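Local coordinates for protein transcriptional repressor (Vibrio fischeri, PDB 3KV1) that probably represses transcription as a SorC-family regulator, its putative sugar-binding domain likely sensing a carbohydrate effector while another region probably binds DNA, at residues V85-G90 / G190-F195. Residues are numbered along the deposited sequence; the frame is centred on the assembly and turned at random.
Sequences VSAIGG and GGFDFF
D193 OD1 is held by one bond: F194 N donates to D193 OD1 over 2.8 Å, approaching 28° out of the carboxylate plane. The other oxygen, OD2, takes the backbone N-H of M215, at the start of helix 215-219, so each carboxylate oxygen has an amide partner. Aspartate suits the place because its short side chain can bend back to the next amide while its second oxygen still meets the helix.

No hydrogen bond joins 85-90 to 190-195; they meet by van der Waals contact, methyls and ring carbons lying against one another and against backbone carbonyls. I88 runs its longer branch out extended, CG1 anti to the backbone N (chi1 178°). This brings I88 CD1 to 3.5 Å from G191 O. The same methyl, I88 CD1, lies 4.1 Å from F192 CB. The short branch turns the other way, I88 CG2 standing 4.1 Å from G190 O. A beta-branched isoleucine can thus touch the turn at two places, while its CB sits at the edge of the F192 ring, near the ring plane. F192 holds CG in the crowded position between backbone N and carbonyl carbon (chi1 52°). F192 CE2 lies 3.7 Å from A87 CB, which approaches obliquely; alanine's single methyl is small enough to lie beside the ring. F192 CD2 is 3.7 Å from A87 O.

Glycine suits both turn positions: G190 and G191 have positive phi, and the absence of side chains lets F192 CE2 and I88 CD1 come close.

The turn links antiparallel strands 185-189 and 193-196, where F192 and D193 together face the last residue of strand 185-189, a classic beta bulge. It packs against the loop leaving parallel strand 83-86, in the Rossmann-like alpha/beta fold of a putative sugar-binding domain; a glycerol beside G191 is consistent with a nearby pocket.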
loop_
_atom_site.group_PDB
_atom_site.type_symbol
_atom_site.label_atom_id
_atom_site.label_comp_id
_atom_site.label_asym_id
_atom_site.label_seq_id
_atom_site.Cartn_x
_atom_site.Cartn_y
_atom_site.Cartn_z
ATOM N N VAL A 85 7.552 7.688 -2.892
ATOM C CA VAL A 85 7.831 6.281 -2.619
ATOM C C VAL A 85 7.973 6.060 -1.123
ATOM O O VAL A 85 8.772 6.752 -0.464
ATOM C CB VAL A 85 9.150 5.832 -3.283
ATOM C CG1 VAL A 85 9.305 4.322 -3.137
ATOM C CG2 VAL A 85 9.175 6.245 -4.773
ATOM N N SER A 86 7.212 5.113 -0.567
ATOM C CA SER A 86 7.341 4.828 0.879
ATOM C C SER A 86 8.706 4.291 1.217
ATOM O O SER A 86 9.196 3.360 0.556
ATOM C CB SER A 86 6.302 3.782 1.287
ATOM O OG SER A 86 5.007 4.313 1.153
ATOM N N ALA A 87 9.327 4.847 2.264
ATOM C CA ALA A 87 10.650 4.407 2.692
ATOM C C ALA A 87 10.570 3.502 3.897
ATOM O O ALA A 87 11.595 3.093 4.433
ATOM C CB ALA A 87 11.544 5.621 3.053
ATOM N N ILE A 88 9.354 3.221 4.338
ATOM C CA ILE A 88 9.134 2.393 5.520
ATOM C C ILE A 88 7.777 1.737 5.299
ATOM O O ILE A 88 6.945 2.282 4.572
ATOM C CB ILE A 88 9.224 3.207 6.836
ATOM C CG1 ILE A 88 8.941 2.301 8.031
ATOM C CG2 ILE A 88 8.207 4.388 6.823
ATOM C CD1 ILE A 88 9.264 2.953 9.421
ATOM N N GLY A 89 7.582 0.551 5.858
ATOM C CA GLY A 89 6.355 -0.226 5.645
ATOM C C GLY A 89 5.133 0.380 6.321
ATOM O O GLY A 89 5.215 1.429 6.992
ATOM N N GLY A 90 3.995 -0.298 6.194
ATOM C CA GLY A 90 2.743 0.242 6.694
ATOM C C GLY A 90 2.382 -0.169 8.101
ATOM O O GLY A 90 2.868 -1.146 8.624
ATOM N N GLY A 190 13.160 9.317 9.954
ATOM C CA GLY A 190 12.177 8.750 9.048
ATOM C C GLY A 190 11.328 7.631 9.636
ATOM O O GLY A 190 10.410 7.099 8.969
ATOM N N GLY A 191 11.610 7.279 10.883
ATOM C CA GLY A 191 11.020 6.097 11.496
ATOM C C GLY A 191 11.797 4.813 11.317
ATOM O O GLY A 191 11.536 3.797 11.992
ATOM N N PHE A 192 12.776 4.842 10.422
ATOM C CA PHE A 192 13.388 3.591 9.961
ATOM C C PHE A 192 14.825 3.346 10.379
ATOM O O PHE A 192 15.343 2.238 10.173
ATOM C CB PHE A 192 13.239 3.434 8.436
ATOM C CG PHE A 192 13.709 4.639 7.634
ATOM C CD1 PHE A 192 15.070 4.914 7.490
ATOM C CD2 PHE A 192 12.782 5.466 7.002
ATOM C CE1 PHE A 192 15.494 6.028 6.740
ATOM C CE2 PHE A 192 13.188 6.558 6.222
ATOM C CZ PHE A 192 14.553 6.835 6.102
ATOM N N ASP A 193 15.505 4.366 10.912
ATOM C CA ASP A 193 16.852 4.129 11.446
ATOM C C ASP A 193 17.133 5.047 12.634
ATOM O O ASP A 193 16.448 6.043 12.846
ATOM C CB ASP A 193 17.963 4.239 10.379
ATOM C CG ASP A 193 19.135 3.247 10.620
ATOM O OD1 ASP A 193 19.246 2.708 11.742
ATOM O OD2 ASP A 193 19.940 2.983 9.682
ATOM N N PHE A 194 18.129 4.668 13.409
ATOM C CA PHE A 194 18.303 5.200 14.758
ATOM C C PHE A 194 19.764 5.594 14.935
ATOM O O PHE A 194 20.661 4.962 14.353
ATOM C CB PHE A 194 17.908 4.085 15.747
ATOM C CG PHE A 194 16.538 3.527 15.464
ATOM C CD1 PHE A 194 15.412 4.194 15.916
ATOM C CD2 PHE A 194 16.375 2.396 14.670
ATOM C CE1 PHE A 194 14.120 3.731 15.601
ATOM C CE2 PHE A 194 15.093 1.918 14.325
ATOM C CZ PHE A 194 13.966 2.578 14.796
ATOM N N PHE A 195 20.014 6.620 15.734
ATOM C CA PHE A 195 21.381 7.109 15.894
ATOM C C PHE A 195 21.706 7.506 17.337
ATOM O O PHE A 195 20.802 7.734 18.157
ATOM C CB PHE A 195 21.571 8.316 14.991
ATOM C CG PHE A 195 20.484 9.342 15.130
ATOM C CD1 PHE A 195 19.370 9.321 14.276
ATOM C CD2 PHE A 195 20.553 10.313 16.129
ATOM C CE1 PHE A 195 18.357 10.247 14.405
ATOM C CE2 PHE A 195 19.534 11.251 16.267
ATOM C CZ PHE A 195 18.420 11.222 15.392
#